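Local coordinates for protein glycerate 2-kinase (Pyrococcus horikoshii, PDB 1X3L) that catalyses the ATP-dependent phosphorylation of D-glycerate to 2-phosphoglycerate, using magnesium as its preferred metal, at residues F365-T370 / N426-A431; P343-A348 / T374-G379; S159-H164 / E225-W230. All coordinates share one frame; numbering follows the deposited sequence.

Contact 1: residues F365-T370 / N426-A431; sequences FDTDGT and NSIVIA
Asn-426 meets Thr-367 just past the end of strand 359-366 and just before the start of strand 427-435, two antiparallel neighbours of the mixed sheet; here the chain bends into a type I beta turn from Asp-366 to Gly-369. The carbonyl O of Asn-426 is gripped twice. Thr-367 OG1 approaches Asn-426 O at 2.6 Å, in the carbonyl plane and on a lone pair, whereas Thr-367 N reaches Asn-426 O at 2.9 Å from 40° out of that plane. A chi1 of 58° sets OG1 between its own backbone N and carbonyl carbon, where it also bonds to Val-425 N. Ser-427 forms a non-hydrogen-bonded pair with Asp-366. Although Ser-427 OG lies 3.3 Å from Asp-366 CG, its hydrogen bonds go to Glu-329 and Asn-344. Asp-366 instead directs OD1 to its own segment, accepting from Asp-368 N at 3.3 Å in an Asx turn; an alanine here would probably leave that N-H without its carboxylate and open a gap beside Ser-427 OG. Ile-428 is the hydrogen-bonded partner of Phe-365: Ile-428 N to Phe-365 O and Phe-365 N to Ile-428 O both measure 3.0 Å, at 164°. Their side chains lie side by side, with Phe-365 CZ 4.0 Å from Ile-428 CB, and both touch helix 6-20. Ile-430 CD1 meets the edge of the phenyl ring, 4.1 Å from Phe-365 CE2.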
loop_
_atom_site.group_PDB
_atom_site.type_symbol
_atom_site.label_atom_id
_atom_site.label_comp_id
_atom_site.label_asym_id
_atom_site.label_seq_id
_atom_site.Cartn_x
_atom_site.Cartn_y
_atom_site.Cartn_z
ATOM N N PHE A 365 0.845 -15.037 -0.091
ATOM C CA PHE A 365 -0.340 -14.412 -0.653
ATOM C C PHE A 365 -0.216 -12.908 -0.822
ATOM O O PHE A 365 0.526 -12.249 -0.103
ATOM C CB PHE A 365 -1.546 -14.720 0.243
ATOM C CG PHE A 365 -1.425 -14.158 1.635
ATOM C CD1 PHE A 365 -2.122 -13.008 2.000
ATOM C CD2 PHE A 365 -0.602 -14.766 2.576
ATOM C CE1 PHE A 365 -2.000 -12.472 3.286
ATOM C CE2 PHE A 365 -0.471 -14.238 3.862
ATOM C CZ PHE A 365 -1.171 -13.090 4.215
ATOM N N ASP A 366 -0.964 -12.376 -1.782
ATOM C CA ASP A 366 -0.983 -10.946 -2.050
ATOM C C ASP A 366 -2.213 -10.410 -1.312
ATOM O O ASP A 366 -3.327 -10.899 -1.528
ATOM C CB ASP A 366 -1.133 -10.696 -3.552
ATOM C CG ASP A 366 -0.678 -9.311 -3.962
ATOM O OD1 ASP A 366 -1.070 -8.327 -3.300
ATOM O OD2 ASP A 366 0.071 -9.210 -4.959
ATOM N N THR A 367 -2.020 -9.419 -0.447
ATOM C CA THR A 367 -3.135 -8.873 0.315
ATOM C C THR A 367 -4.196 -8.165 -0.522
ATOM O O THR A 367 -5.257 -7.832 -0.000
ATOM C CB THR A 367 -2.656 -7.900 1.421
ATOM O OG1 THR A 367 -1.895 -6.839 0.831
ATOM C CG2 THR A 367 -1.791 -8.649 2.446
ATOM N N ASP A 368 -3.934 -7.928 -1.808
ATOM C CA ASP A 368 -4.958 -7.270 -2.615
ATOM C C ASP A 368 -5.942 -8.278 -3.194
ATOM O O ASP A 368 -6.863 -7.906 -3.915
ATOM C CB ASP A 368 -4.355 -6.397 -3.733
ATOM C CG ASP A 368 -3.670 -7.197 -4.821
ATOM O OD1 ASP A 368 -3.949 -8.405 -4.972
ATOM O OD2 ASP A 368 -2.854 -6.597 -5.551
ATOM N N GLY A 369 -5.740 -9.557 -2.885
ATOM C CA GLY A 369 -6.665 -10.576 -3.354
ATOM C C GLY A 369 -6.372 -11.299 -4.652
ATOM O O GLY A 369 -6.998 -12.325 -4.934
ATOM N N THR A 370 -5.449 -10.777 -5.455
ATOM C CA THR A 370 -5.108 -11.435 -6.710
ATOM C C THR A 370 -3.605 -11.609 -6.822
ATOM O O THR A 370 -2.828 -10.830 -6.269
ATOM C CB THR A 370 -5.621 -10.649 -7.940
ATOM O OG1 THR A 370 -5.066 -9.331 -7.936
ATOM C CG2 THR A 370 -7.146 -10.551 -7.914
ATOM N N ASN A 426 0.547 -5.150 -0.243
ATOM C CA ASN A 426 1.420 -6.076 -0.974
ATOM C C ASN A 426 1.392 -7.508 -0.405
ATOM O O ASN A 426 0.406 -7.960 0.163
ATOM C CB ASN A 426 2.846 -5.526 -0.925
ATOM C CG ASN A 426 2.943 -4.308 -1.807
ATOM O OD1 ASN A 426 2.434 -4.274 -2.924
ATOM N ND2 ASN A 426 3.622 -3.276 -1.278
ATOM N N SER A 427 2.477 -8.255 -0.586
ATOM C CA SER A 427 2.474 -9.667 -0.211
ATOM C C SER A 427 3.216 -10.103 1.037
ATOM O O SER A 427 4.147 -9.442 1.497
ATOM C CB SER A 427 2.980 -10.499 -1.390
ATOM O OG SER A 427 2.169 -10.297 -2.533
ATOM N N ILE A 428 2.799 -11.255 1.558
ATOM C CA ILE A 428 3.405 -11.833 2.745
ATOM C C ILE A 428 3.547 -13.338 2.604
ATOM O O ILE A 428 2.659 -14.011 2.063
ATOM C CB ILE A 428 2.559 -11.570 4.003
ATOM C CG1 ILE A 428 2.378 -10.068 4.209
ATOM C CG2 ILE A 428 3.223 -12.223 5.218
ATOM C CD1 ILE A 428 1.394 -9.708 5.317
ATOM N N VAL A 429 4.673 -13.855 3.083
ATOM C CA VAL A 429 4.930 -15.279 3.068
ATOM C C VAL A 429 5.024 -15.704 4.524
ATOM O O VAL A 429 5.795 -15.133 5.294
ATOM C CB VAL A 429 6.272 -15.639 2.396
ATOM C CG1 VAL A 429 6.440 -17.150 2.387
ATOM C CG2 VAL A 429 6.323 -15.092 0.966
ATOM N N ILE A 430 4.229 -16.688 4.913
ATOM C CA ILE A 430 4.283 -17.167 6.283
ATOM C C ILE A 430 4.834 -18.587 6.253
ATOM O O ILE A 430 4.295 -19.442 5.551
ATOM C CB ILE A 430 2.887 -17.190 6.930
ATOM C CG1 ILE A 430 2.263 -15.790 6.896
ATOM C CG2 ILE A 430 2.992 -17.683 8.369
ATOM C CD1 ILE A 430 0.831 -15.738 7.472
ATOM N N ALA A 431 5.918 -18.832 6.985
ATOM C CA ALA A 431 6.503 -20.168 7.039
ATOM C C ALA A 431 6.343 -20.715 8.455
ATOM O O ALA A 431 6.772 -20.095 9.429
ATOM C CB ALA A 431 7.984 -20.122 6.649
#

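Contact 2: residues P343-A348 / T374-G379; sequences PNQEIA and TDAAGG
Gln-345 and Gly-379 bring their CA atoms to 4.5 Å, so the first turns of helix 343-351 rest almost directly on the backbone at the start of strand 378-382. Glycine makes this closeness possible. A CB modelled on Gly-379 would fall 2.8 Å from Ala-348 CB, a clash, and one on Gly-378 would be tight against Asn-344; at its backbone angles a side chain on Gly-378 would also press on the preceding carbonyl O. Ala-348 uses its methyl, CB lying 3.7 Å from Gly-379 C. One turn earlier, Asn-344 packs CB 3.8 Å from Gly-378 CA, and its ND2 is hydrogen-bonded to Ser-427 OG, on another strand of the sheet. Gln-345 reaches further along the loop. Its CG passes 3.8 Å from Gly-378 O, and with chi2 at 167° CD continues the extended chain, which meets Thr-374 tip to tip, Gln-345 NE2 being 3.3 Å from Thr-374 OG1. That hydroxyl is held within the loop 371-376: Thr-374 OG1 accepts from Ala-376 N at 3.2 Å in an ST turn and bonds to Asp-371 O. The carboxylate of Asp-371 in turn accepts from the backbone N atoms of Asn-344 and Gln-345, tying this loop to the beginning of the helix. Ala-377 and Gly-378 together form a classic beta bulge facing Leu-416. The arrangement is that of an alpha/beta layer: helix 343-351, the link in a beta-alpha-beta crossover between parallel strands 322-328 and 359-366, with strand 427-435 between them, lies against the mixed sheet.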
loop_
_atom_site.group_PDB
_atom_site.type_symbol
_atom_site.label_atom_id
_atom_site.label_comp_id
_atom_site.label_asym_id
_atom_site.label_seq_id
_atom_site.Cartn_x
_atom_site.Cartn_y
_atom_site.Cartn_z
ATOM N N PRO A 343 3.321 -14.532 -8.851
ATOM C CA PRO A 343 4.446 -14.542 -7.904
ATOM C C PRO A 343 4.281 -15.460 -6.689
ATOM O O PRO A 343 5.040 -16.413 -6.515
ATOM C CB PRO A 343 4.574 -13.074 -7.495
ATOM C CG PRO A 343 4.034 -12.327 -8.691
ATOM C CD PRO A 343 2.827 -13.158 -9.060
ATOM N N ASN A 344 3.289 -15.170 -5.854
ATOM C CA ASN A 344 3.077 -15.958 -4.640
ATOM C C ASN A 344 2.798 -17.437 -4.942
ATOM O O ASN A 344 3.209 -18.335 -4.218
ATOM C CB ASN A 344 1.901 -15.349 -3.878
ATOM C CG ASN A 344 2.331 -14.036 -3.282
ATOM O OD1 ASN A 344 3.310 -13.952 -2.548
ATOM N ND2 ASN A 344 1.577 -12.979 -3.629
ATOM N N GLN A 345 2.115 -17.725 -6.043
ATOM C CA GLN A 345 1.881 -19.116 -6.402
ATOM C C GLN A 345 3.218 -19.778 -6.733
ATOM O O GLN A 345 3.428 -20.951 -6.421
ATOM C CB GLN A 345 0.944 -19.209 -7.600
ATOM C CG GLN A 345 -0.480 -18.760 -7.288
ATOM C CD GLN A 345 -1.292 -18.552 -8.544
ATOM O OE1 GLN A 345 -1.608 -19.503 -9.261
ATOM N NE2 GLN A 345 -1.620 -17.298 -8.830
ATOM N N GLU A 346 4.131 -19.035 -7.353
ATOM C CA GLU A 346 5.425 -19.626 -7.679
ATOM C C GLU A 346 6.311 -19.771 -6.441
ATOM O O GLU A 346 7.110 -20.697 -6.356
ATOM C CB GLU A 346 6.133 -18.829 -8.788
ATOM C CG GLU A 346 5.681 -19.270 -10.179
ATOM C CD GLU A 346 6.597 -18.804 -11.305
ATOM O OE1 GLU A 346 7.802 -18.596 -11.053
ATOM O OE2 GLU A 346 6.110 -18.667 -12.451
ATOM N N ILE A 347 6.161 -18.867 -5.477
ATOM C CA ILE A 347 6.934 -18.961 -4.242
ATOM C C ILE A 347 6.553 -20.271 -3.556
ATOM O O ILE A 347 7.413 -21.076 -3.183
ATOM C CB ILE A 347 6.600 -17.814 -3.262
ATOM C CG1 ILE A 347 7.217 -16.498 -3.750
ATOM C CG2 ILE A 347 7.091 -18.174 -1.861
ATOM C CD1 ILE A 347 6.882 -15.305 -2.859
ATOM N N ALA A 348 5.248 -20.466 -3.386
ATOM C CA ALA A 348 4.711 -21.659 -2.740
ATOM C C ALA A 348 5.104 -22.949 -3.451
ATOM O O ALA A 348 5.600 -23.887 -2.824
ATOM C CB ALA A 348 3.187 -21.565 -2.667
ATOM N N THR A 374 -4.803 -14.053 -12.284
ATOM C CA THR A 374 -5.702 -15.101 -11.812
ATOM C C THR A 374 -6.554 -14.578 -10.669
ATOM O O THR A 374 -6.336 -13.473 -10.177
ATOM C CB THR A 374 -4.929 -16.326 -11.290
ATOM O OG1 THR A 374 -4.458 -16.059 -9.962
ATOM C CG2 THR A 374 -3.739 -16.632 -12.198
ATOM N N ASP A 375 -7.515 -15.389 -10.239
ATOM C CA ASP A 375 -8.402 -15.012 -9.148
ATOM C C ASP A 375 -7.919 -15.501 -7.782
ATOM O O ASP A 375 -8.567 -15.247 -6.758
ATOM C CB ASP A 375 -9.810 -15.529 -9.428
ATOM C CG ASP A 375 -10.482 -14.773 -10.559
ATOM O OD1 ASP A 375 -10.523 -13.523 -10.491
ATOM O OD2 ASP A 375 -10.966 -15.415 -11.512
ATOM N N ALA A 376 -6.790 -16.209 -7.774
ATOM C CA ALA A 376 -6.204 -16.709 -6.529
ATOM C C ALA A 376 -5.324 -15.620 -5.929
ATOM O O ALA A 376 -4.743 -14.813 -6.658
ATOM C CB ALA A 376 -5.366 -17.950 -6.799
ATOM N N ALA A 377 -5.222 -15.594 -4.604
ATOM C CA ALA A 377 -4.386 -14.606 -3.935
ATOM C C ALA A 377 -2.967 -15.147 -3.759
ATOM O O ALA A 377 -2.028 -14.392 -3.500
ATOM C CB ALA A 377 -4.979 -14.244 -2.586
ATOM N N GLY A 378 -2.808 -16.456 -3.903
ATOM C CA GLY A 378 -1.488 -17.039 -3.744
ATOM C C GLY A 378 -1.531 -18.546 -3.599
ATOM O O GLY A 378 -2.475 -19.190 -4.052
ATOM N N GLY A 379 -0.508 -19.111 -2.962
ATOM C CA GLY A 379 -0.457 -20.549 -2.782
ATOM C C GLY A 379 -0.233 -20.956 -1.340
ATOM O O GLY A 379 0.245 -20.169 -0.525
#

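Contact 3: residues S159-H164 / E225-W230; sequences SGAKIH and ELYDIW
Tyr-227 points its ring from the end of helix 217-226 into the loop that joins helices 146-158 and 163-171, and its 93 Å² of contact surface is the largest share of any residue here. A chi1 of -69° sets CG anti to the carbonyl carbon, and the ring lies against Gly-160 and Ala-161. Gly-160 O sits over one face, 3.7 Å above the ring plane and displaced toward the rim. Ala-161 comes in obliquely, its CB 3.2 Å from Tyr-227 CE1, tight for two carbons, so the exact value is doubtful. The side chain of Lys-162 crosses that of Tyr-227 at about a right angle, with Lys-162 CG 4.2 Å from Tyr-227 OH. At the other end of the tyrosine, Ser-159 OG approaches Tyr-227 CB at 3.7 Å and Ile-229 CG2 at 4.1 Å, while its hydrogen bond goes back to Leu-155 O. Tyr-227 is the first residue beyond its helix, which ends in a Schellman motif: Asp-228 is the C-prime residue, with Ile-229 N bonded to Leu-224 O and Asp-228 N to Glu-225 O at 2.7 Å. No hydrogen bond joins the two segments, so van der Waals contact carries the interface. The polar link is indirect, through Glu-165: its OE1 bonds both to Tyr-227 OH and to Lys-162 N at the N-cap position, consistent with one carboxylate oxygen holding the phenol near the start of helix 163-171.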
loop_
_atom_site.group_PDB
_atom_site.type_symbol
_atom_site.label_atom_id
_atom_site.label_comp_id
_atom_site.label_asym_id
_atom_site.label_seq_id
_atom_site.Cartn_x
_atom_site.Cartn_y
_atom_site.Cartn_z
ATOM N N SER A 159 9.776 10.166 -22.879
ATOM C CA SER A 159 11.225 10.329 -22.950
ATOM C C SER A 159 11.962 9.465 -21.936
ATOM O O SER A 159 13.171 9.612 -21.745
ATOM C CB SER A 159 11.594 11.797 -22.733
ATOM O OG SER A 159 11.197 12.224 -21.442
ATOM N N GLY A 160 11.233 8.561 -21.290
ATOM C CA GLY A 160 11.847 7.692 -20.305
ATOM C C GLY A 160 12.458 8.475 -19.162
ATOM O O GLY A 160 13.649 8.787 -19.174
ATOM N N ALA A 161 11.636 8.799 -18.171
ATOM C CA ALA A 161 12.102 9.552 -17.015
ATOM C C ALA A 161 11.926 8.730 -15.746
ATOM O O ALA A 161 10.931 8.020 -15.594
ATOM C CB ALA A 161 11.329 10.854 -16.903
ATOM N N LYS A 162 12.893 8.822 -14.838
ATOM C CA LYS A 162 12.814 8.080 -13.588
ATOM C C LYS A 162 11.570 8.528 -12.823
ATOM O O LYS A 162 11.198 9.701 -12.859
ATOM C CB LYS A 162 14.081 8.305 -12.757
ATOM C CG LYS A 162 15.349 7.790 -13.434
ATOM C CD LYS A 162 16.550 7.828 -12.498
ATOM C CE LYS A 162 17.816 7.331 -13.191
ATOM N NZ LYS A 162 18.990 7.261 -12.265
ATOM N N ILE A 163 10.928 7.588 -12.138
ATOM C CA ILE A 163 9.704 7.872 -11.393
ATOM C C ILE A 163 9.788 8.997 -10.355
ATOM O O ILE A 163 8.827 9.748 -10.173
ATOM C CB ILE A 163 9.173 6.588 -10.710
ATOM C CG1 ILE A 163 7.991 6.927 -9.793
ATOM C CG2 ILE A 163 10.297 5.906 -9.950
ATOM C CD1 ILE A 163 7.394 5.722 -9.100
ATOM N N HIS A 164 10.919 9.124 -9.674
ATOM C CA HIS A 164 11.043 10.172 -8.668
ATOM C C HIS A 164 11.256 11.541 -9.316
ATOM O O HIS A 164 10.933 12.572 -8.724
ATOM C CB HIS A 164 12.185 9.853 -7.696
ATOM C CG HIS A 164 13.550 9.963 -8.299
ATOM N ND1 HIS A 164 14.157 11.174 -8.553
ATOM C CD2 HIS A 164 14.433 9.011 -8.685
ATOM C CE1 HIS A 164 15.356 10.964 -9.068
ATOM N NE2 HIS A 164 15.548 9.660 -9.157
ATOM N N GLU A 225 14.753 19.799 -18.788
ATOM C CA GLU A 225 15.796 20.094 -19.760
ATOM C C GLU A 225 16.622 18.842 -20.049
ATOM O O GLU A 225 16.915 18.532 -21.205
ATOM C CB GLU A 225 16.710 21.210 -19.240
ATOM C CG GLU A 225 16.033 22.573 -19.144
ATOM C CD GLU A 225 16.965 23.657 -18.627
ATOM O OE1 GLU A 225 17.463 23.523 -17.488
ATOM O OE2 GLU A 225 17.201 24.641 -19.361
ATOM N N LEU A 226 16.988 18.125 -18.991
ATOM C CA LEU A 226 17.779 16.908 -19.120
ATOM C C LEU A 226 17.166 15.930 -20.117
ATOM O O LEU A 226 17.881 15.197 -20.800
ATOM C CB LEU A 226 17.915 16.219 -17.761
ATOM C CG LEU A 226 18.690 14.899 -17.776
ATOM C CD1 LEU A 226 20.129 15.161 -18.198
ATOM C CD2 LEU A 226 18.641 14.252 -16.400
ATOM N N TYR A 227 15.841 15.920 -20.196
ATOM C CA TYR A 227 15.140 15.026 -21.108
ATOM C C TYR A 227 14.614 15.761 -22.333
ATOM O O TYR A 227 13.703 15.290 -23.014
ATOM C CB TYR A 227 14.000 14.332 -20.363
ATOM C CG TYR A 227 14.489 13.343 -19.327
ATOM C CD1 TYR A 227 13.801 13.158 -18.128
ATOM C CD2 TYR A 227 15.641 12.586 -19.548
ATOM C CE1 TYR A 227 14.251 12.243 -17.176
ATOM C CE2 TYR A 227 16.096 11.669 -18.604
ATOM C CZ TYR A 227 15.397 11.504 -17.423
ATOM O OH TYR A 227 15.841 10.598 -16.491
ATOM N N ASP A 228 15.208 16.918 -22.604
ATOM C CA ASP A 228 14.841 17.753 -23.744
ATOM C C ASP A 228 13.344 17.904 -23.994
ATOM O O ASP A 228 12.888 17.805 -25.135
ATOM C CB ASP A 228 15.519 17.231 -25.013
ATOM C CG ASP A 228 17.023 17.435 -24.993
ATOM O OD1 ASP A 228 17.466 18.603 -24.917
ATOM O OD2 ASP A 228 17.762 16.429 -25.049
ATOM N N ILE A 229 12.582 18.144 -22.933
ATOM C CA ILE A 229 11.143 18.337 -23.068
ATOM C C ILE A 229 10.747 19.680 -22.469
ATOM O O ILE A 229 9.571 20.041 -22.451
ATOM C CB ILE A 229 10.339 17.219 -22.366
ATOM C CG1 ILE A 229 10.790 17.081 -20.914
ATOM C CG2 ILE A 229 10.502 15.908 -23.123
ATOM C CD1 ILE A 229 9.989 16.065 -20.130
ATOM N N TRP A 230 11.744 20.418 -21.985
ATOM C CA TRP A 230 11.520 21.728 -21.383
ATOM C C TRP A 230 10.793 22.654 -22.351
ATOM O O TRP A 230 9.908 23.412 -21.952
ATOM C CB TRP A 230 12.858 22.350 -20.967
ATOM C CG TRP A 230 12.762 23.780 -20.507
ATOM C CD1 TRP A 230 13.263 24.880 -21.142
ATOM C CD2 TRP A 230 12.116 24.263 -19.321
ATOM N NE1 TRP A 230 12.970 26.018 -20.429
ATOM C CE2 TRP A 230 12.266 25.668 -19.306
ATOM C CE3 TRP A 230 11.423 23.645 -18.270
ATOM C CZ2 TRP A 230 11.749 26.468 -18.279
ATOM C CZ3 TRP A 230 10.909 24.442 -17.248
ATOM C CH2 TRP A 230 11.076 25.839 -17.263
#

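Overall arrangement
Contact 3 comes first along the chain and closes before the other two open; it falls in the DUF4147 range, its centre about 34 Å from that of contact 1 and 36 Å from that of contact 2, with about 13 Å between the nearest atoms of contacts 1 and 3. Contact 2 and residues 365-370 lie in the MOFRL range. Contacts 1 and 2 are centred only 8 Å apart, and their segments alternate in sequence. Both reach the mixed sheet, where strand 359-366 runs between strands 427-435 and 378-382, and Asp-366 N to Ala-377 O, 2.9 Å, a probable hydrogen bond, ties them together. The protein thus has two neighbouring buried contacts on one sheet, and a separate surface contact between loops at helix ends.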